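Local coordinates for protein 3-guanidinopropionase (Pseudomonas aeruginosa, PDB 3NIQ) that catalyses the manganese-dependent hydrolysis of 3-guanidinopropanoate to beta-alanine and urea, at residues Arg76-Pro79 / Tyr80-Val83; Gly299-Met302 / Met303-Leu307. All coordinates share one frame; numbering follows the deposited sequence.

Interaction 1 of 2, residues Arg76-Pro79 / Tyr80-Val83; sequences RIAP and YDLV
The short helix 79-82 starts here, with A78 at the N-cap and P79 as the first helical residue. The carbonyl O of A78 takes two backbone donors. One is L82 N at 3.1 Å, a good bond with an N-H...O angle of 162°. The other is D81 N, also 3.1 Å from A78 O, but weak because it is bent. V83 N closes the turn on P79 O at 3.0 Å, and V83 is the first residue to leave helical geometry.

The main side-chain contact is a CH-pi interaction between neighbours. P79 CG lies over the face of the Y80 phenol, nearly above its centre, 3.9 Å from the ring centroid. The phenol is carried back beside its own backbone N (chi1 -43°), which lays it alongside the proline. I77 CG2, before the helix, meets L82 CD1 at 3.9 Å, and the two side chains cross at a slant. D81 OD2 lies 3.9 Å from A78 CB, a loose contact. I77, P79 and Y80 all pack on helix 294-317.

P79 has no N-H to give, and the first turn of a helix asks for none within the helix. This is a helix N-terminus with proline at the first position after the N-cap.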
ATOM      1  N   ARG A  76      14.544  33.583  -2.751  1.00 28.04           N
ATOM      2  CA  ARG A  76      15.911  33.492  -3.267  1.00 28.86           C
ATOM      3  C   ARG A  76      16.941  33.427  -2.132  1.00 28.48           C
ATOM      4  O   ARG A  76      18.135  33.617  -2.346  1.00 28.92           O
ATOM      5  CB  ARG A  76      16.191  34.620  -4.278  1.00 29.96           C
ATOM      6  CG  ARG A  76      15.285  34.542  -5.513  1.00 34.29           C
ATOM      7  CD  ARG A  76      15.401  35.788  -6.375  1.00 45.30           C
ATOM      8  NE  ARG A  76      14.641  35.684  -7.628  1.00 57.48           N
ATOM      9  CZ  ARG A  76      15.144  35.284  -8.798  1.00 57.10           C
ATOM     10  NH1 ARG A  76      16.423  34.929  -8.907  1.00 52.62           N
ATOM     11  NH2 ARG A  76      14.363  35.239  -9.870  1.00 54.23           N
ATOM     12  N   ILE A  77      16.467  33.131  -0.923  1.00 26.85           N
ATOM     13  CA  ILE A  77      17.368  32.800   0.176  1.00 25.81           C
ATOM     14  C   ILE A  77      18.151  31.541  -0.174  1.00 26.03           C
ATOM     15  O   ILE A  77      17.586  30.560  -0.665  1.00 25.82           O
ATOM     16  CB  ILE A  77      16.614  32.607   1.501  1.00 25.61           C
ATOM     17  CG1 ILE A  77      15.882  33.910   1.872  1.00 26.65           C
ATOM     18  CG2 ILE A  77      17.588  32.154   2.610  1.00 23.06           C
ATOM     19  CD1 ILE A  77      14.819  33.796   2.995  1.00 25.43           C
ATOM     20  N   ALA A  78      19.461  31.593   0.044  1.00 24.74           N
ATOM     21  CA  ALA A  78      20.317  30.437  -0.131  1.00 25.71           C
ATOM     22  C   ALA A  78      20.901  30.159   1.259  1.00 25.83           C
ATOM     23  O   ALA A  78      21.952  30.702   1.612  1.00 26.26           O
ATOM     24  CB  ALA A  78      21.421  30.744  -1.156  1.00 26.71           C
ATOM     25  N   PRO A  79      20.199  29.329   2.066  1.00 25.71           N
ATOM     26  CA  PRO A  79      20.499  29.181   3.494  1.00 25.80           C
ATOM     27  C   PRO A  79      21.942  28.771   3.797  1.00 26.20           C
ATOM     28  O   PRO A  79      22.541  29.283   4.749  1.00 26.77           O
ATOM     29  CB  PRO A  79      19.521  28.092   3.960  1.00 25.16           C
ATOM     30  CG  PRO A  79      19.119  27.368   2.727  1.00 24.04           C
ATOM     31  CD  PRO A  79      19.120  28.418   1.639  1.00 24.80           C
ATOM     32  N   TYR A  80      22.481  27.857   3.006  1.00 25.90           N
ATOM     33  CA  TYR A  80      23.794  27.310   3.276  1.00 27.01           C
ATOM     34  C   TYR A  80      24.914  28.300   2.971  1.00 27.65           C
ATOM     35  O   TYR A  80      25.999  28.156   3.521  1.00 28.14           O
ATOM     36  CB  TYR A  80      23.994  25.995   2.524  1.00 26.62           C
ATOM     37  CG  TYR A  80      22.766  25.120   2.608  1.00 26.53           C
ATOM     38  CD1 TYR A  80      22.310  24.628   3.841  1.00 25.30           C
ATOM     39  CD2 TYR A  80      22.044  24.804   1.463  1.00 24.81           C
ATOM     40  CE1 TYR A  80      21.158  23.831   3.908  1.00 27.21           C
ATOM     41  CE2 TYR A  80      20.904  24.031   1.526  1.00 25.86           C
ATOM     42  CZ  TYR A  80      20.463  23.550   2.746  1.00 26.96           C
ATOM     43  OH  TYR A  80      19.327  22.788   2.796  1.00 26.22           O
ATOM     44  N   ASP A  81      24.650  29.275   2.093  1.00 28.35           N
ATOM     45  CA  ASP A  81      25.597  30.373   1.840  1.00 29.51           C
ATOM     46  C   ASP A  81      25.493  31.421   2.930  1.00 29.22           C
ATOM     47  O   ASP A  81      26.515  31.928   3.394  1.00 30.15           O
ATOM     48  CB  ASP A  81      25.388  31.030   0.466  1.00 30.44           C
ATOM     49  CG  ASP A  81      25.768  30.112  -0.692  1.00 31.88           C
ATOM     50  OD1 ASP A  81      26.628  29.232  -0.512  1.00 32.44           O
ATOM     51  OD2 ASP A  81      25.200  30.275  -1.785  1.00 36.05           O
ATOM     52  N   LEU A  82      24.264  31.706   3.365  1.00 27.79           N
ATOM     53  CA  LEU A  82      24.031  32.677   4.433  1.00 27.94           C
ATOM     54  C   LEU A  82      24.705  32.301   5.744  1.00 27.26           C
ATOM     55  O   LEU A  82      25.359  33.136   6.356  1.00 28.09           O
ATOM     56  CB  LEU A  82      22.536  32.895   4.686  1.00 27.59           C
ATOM     57  CG  LEU A  82      21.810  33.874   3.798  1.00 30.34           C
ATOM     58  CD1 LEU A  82      20.438  34.161   4.420  1.00 30.79           C
ATOM     59  CD2 LEU A  82      22.648  35.167   3.667  1.00 33.05           C
ATOM     60  N   VAL A  83      24.540  31.053   6.178  1.00 25.61           N
ATOM     61  CA  VAL A  83      25.053  30.622   7.493  1.00 23.81           C
ATOM     62  C   VAL A  83      25.507  29.173   7.446  1.00 23.51           C
ATOM     63  O   VAL A  83      25.315  28.489   6.431  1.00 23.26           O
ATOM     64  CB  VAL A  83      23.976  30.773   8.617  1.00 23.96           C
ATOM     65  CG1 VAL A  83      23.399  32.182   8.627  1.00 23.03           C
ATOM     66  CG2 VAL A  83      22.854  29.739   8.440  1.00 21.81           C
TER

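Interaction 2 of 2, residues Gly299-Met302 / Met303-Leu307; sequences GATM and MFELL
The F304 ring stands out from the helix and meets the preceding turn through its CB, 3.4 Å from T301 O. CG is anti to the backbone N (chi1 -175°), which leads the ring away from that turn, and its rim atom CE1 meets P79 and Y80 of helix 79-82. The other flat group is the E305 carboxylate. T301 CG2 comes within 4.3 Å of E305 OE2, a loose approach from one turn back.

The carboxylate is buried but well supplied. OE1 of E305 makes a salt bridge with R270 and a hydrogen bond with H72, while OE2 accepts from Q266. These partners would probably keep E305 ionised, and they hold its carboxylate in one rotation. The chain bends at chi2 (-80°), and E305 CG lies 3.3 Å from T301 O.

Both segments belong to helix 294-317, which packs against the parallel sheet of the arginase-type alpha/beta fold. Four successive i to i+4 bonds run through it, from M303, F304, E305 and L306 back to G299, A300, T301 and M302. The bond from E305 N to T301 O measures 2.8 Å. The hydroxyl OG1 of T301 is bonded to L297 O one turn earlier.

M303 CB rests against two carbonyl oxygens of the preceding turn, 3.3 Å from A300 O and 3.3 Å from G299 O. Its chain then runs out extended, whereas that of M302 is folded at chi2 and chi3. L306 sets its branch point over the same kind of group, with CG 3.3 Å from M302 O. M302 and L306 pack on V269 of helix 262-270, and M303 and L306 reach L120 of strand 118-123.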
ATOM      1  N   GLY A 299       7.070  17.160   5.257  1.00 17.51           N
ATOM      2  CA  GLY A 299       7.902  17.529   6.402  1.00 16.68           C
ATOM      3  C   GLY A 299       9.238  18.110   5.954  1.00 17.58           C
ATOM      4  O   GLY A 299       9.623  19.178   6.403  1.00 17.19           O
ATOM      5  N   ALA A 300       9.932  17.407   5.055  1.00 16.79           N
ATOM      6  CA  ALA A 300      11.205  17.886   4.533  1.00 16.74           C
ATOM      7  C   ALA A 300      11.063  19.252   3.879  1.00 16.72           C
ATOM      8  O   ALA A 300      11.927  20.121   4.043  1.00 17.56           O
ATOM      9  CB  ALA A 300      11.816  16.862   3.533  1.00 17.39           C
ATOM     10  N   THR A 301       9.973  19.469   3.159  1.00 16.41           N
ATOM     11  CA  THR A 301       9.802  20.749   2.473  1.00 16.14           C
ATOM     12  C   THR A 301       9.516  21.897   3.460  1.00 16.68           C
ATOM     13  O   THR A 301      10.136  22.945   3.385  1.00 16.28           O
ATOM     14  CB  THR A 301       8.689  20.695   1.411  1.00 17.24           C
ATOM     15  OG1 THR A 301       8.886  19.564   0.555  1.00 17.62           O
ATOM     16  CG2 THR A 301       8.742  21.966   0.541  1.00 15.89           C
ATOM     17  N   MET A 302       8.601  21.692   4.401  1.00 15.63           N
ATOM     18  CA  MET A 302       8.365  22.713   5.432  1.00 15.82           C
ATOM     19  C   MET A 302       9.654  22.977   6.240  1.00 15.58           C
ATOM     20  O   MET A 302       9.964  24.120   6.584  1.00 16.68           O
ATOM     21  CB  MET A 302       7.203  22.302   6.333  1.00 16.04           C
ATOM     22  CG  MET A 302       5.881  22.100   5.577  1.00 16.88           C
ATOM     23  SD  MET A 302       5.404  23.556   4.607  1.00 18.84           S
ATOM     24  CE  MET A 302       5.524  24.865   5.831  1.00 17.29           C
ATOM     25  N   MET A 303      10.432  21.929   6.475  1.00 16.09           N
ATOM     26  CA  MET A 303      11.717  22.079   7.144  1.00 16.44           C
ATOM     27  C   MET A 303      12.591  23.058   6.351  1.00 16.81           C
ATOM     28  O   MET A 303      13.161  24.003   6.916  1.00 16.09           O
ATOM     29  CB  MET A 303      12.420  20.721   7.236  1.00 17.50           C
ATOM     30  CG  MET A 303      13.720  20.750   8.067  1.00 17.35           C
ATOM     31  SD  MET A 303      14.472  19.136   8.226  1.00 20.04           S
ATOM     32  CE  MET A 303      15.553  19.431   9.634  1.00 19.84           C
ATOM     33  N   PHE A 304      12.685  22.836   5.038  1.00 17.46           N
ATOM     34  CA  PHE A 304      13.420  23.767   4.181  1.00 19.02           C
ATOM     35  C   PHE A 304      12.837  25.187   4.211  1.00 19.41           C
ATOM     36  O   PHE A 304      13.593  26.160   4.278  1.00 21.11           O
ATOM     37  CB  PHE A 304      13.492  23.260   2.742  1.00 19.38           C
ATOM     38  CG  PHE A 304      14.332  24.133   1.849  1.00 19.97           C
ATOM     39  CD1 PHE A 304      15.718  24.094   1.923  1.00 20.45           C
ATOM     40  CD2 PHE A 304      13.740  25.011   0.953  1.00 22.34           C
ATOM     41  CE1 PHE A 304      16.504  24.913   1.129  1.00 20.52           C
ATOM     42  CE2 PHE A 304      14.547  25.840   0.129  1.00 21.26           C
ATOM     43  CZ  PHE A 304      15.906  25.773   0.223  1.00 21.46           C
ATOM     44  N   GLU A 305      11.509  25.319   4.138  1.00 18.85           N
ATOM     45  CA  GLU A 305      10.890  26.653   4.173  1.00 19.22           C
ATOM     46  C   GLU A 305      11.337  27.382   5.454  1.00 18.93           C
ATOM     47  O   GLU A 305      11.701  28.552   5.414  1.00 19.76           O
ATOM     48  CB  GLU A 305       9.360  26.584   4.159  1.00 18.50           C
ATOM     49  CG  GLU A 305       8.732  25.878   2.959  1.00 19.20           C
ATOM     50  CD  GLU A 305       8.669  26.765   1.735  1.00 20.95           C
ATOM     51  OE1 GLU A 305       8.812  28.003   1.880  1.00 19.75           O
ATOM     52  OE2 GLU A 305       8.488  26.219   0.629  1.00 19.50           O
ATOM     53  N   LEU A 306      11.295  26.665   6.573  1.00 18.40           N
ATOM     54  CA  LEU A 306      11.672  27.202   7.887  1.00 17.44           C
ATOM     55  C   LEU A 306      13.168  27.481   8.002  1.00 18.64           C
ATOM     56  O   LEU A 306      13.572  28.463   8.641  1.00 18.28           O
ATOM     57  CB  LEU A 306      11.261  26.232   8.993  1.00 16.34           C
ATOM     58  CG  LEU A 306       9.769  26.111   9.252  1.00 13.98           C
ATOM     59  CD1 LEU A 306       9.504  24.869  10.112  1.00 15.16           C
ATOM     60  CD2 LEU A 306       9.204  27.368   9.898  1.00 15.35           C
ATOM     61  N   LEU A 307      13.982  26.617   7.384  1.00 18.42           N
ATOM     62  CA  LEU A 307      15.429  26.784   7.389  1.00 18.89           C
ATOM     63  C   LEU A 307      15.811  28.129   6.774  1.00 18.91           C
ATOM     64  O   LEU A 307      16.681  28.833   7.276  1.00 19.39           O
ATOM     65  CB  LEU A 307      16.119  25.645   6.620  1.00 16.96           C
ATOM     66  CG  LEU A 307      17.594  25.828   6.240  1.00 19.72           C
ATOM     67  CD1 LEU A 307      18.469  26.084   7.476  1.00 20.57           C
ATOM     68  CD2 LEU A 307      18.124  24.608   5.487  1.00 18.22           C
TER

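In the fold
The two contacts meet directly: Y80 OH is 3.5 Å from L307 CD2, and P79 CB is 3.7 Å from L307 CG. Helix 79-82 is thus held against helix 294-317 through a shared packing patch. Interaction 1 is only partly buried, with D81 and L82 on its exposed side, and its centre lies about 20 Å from the centre of the chain. Interaction 2 is fully buried, its centre about 9 Å from that of the chain. The outer contact is a brief turn with proline and tyrosine packing. The inner one is regular helix with a buried carboxylate network. Each comes near a second subunit, R76 through a hydrogen bond to P195 of that subunit, and T301 and F304 through packing.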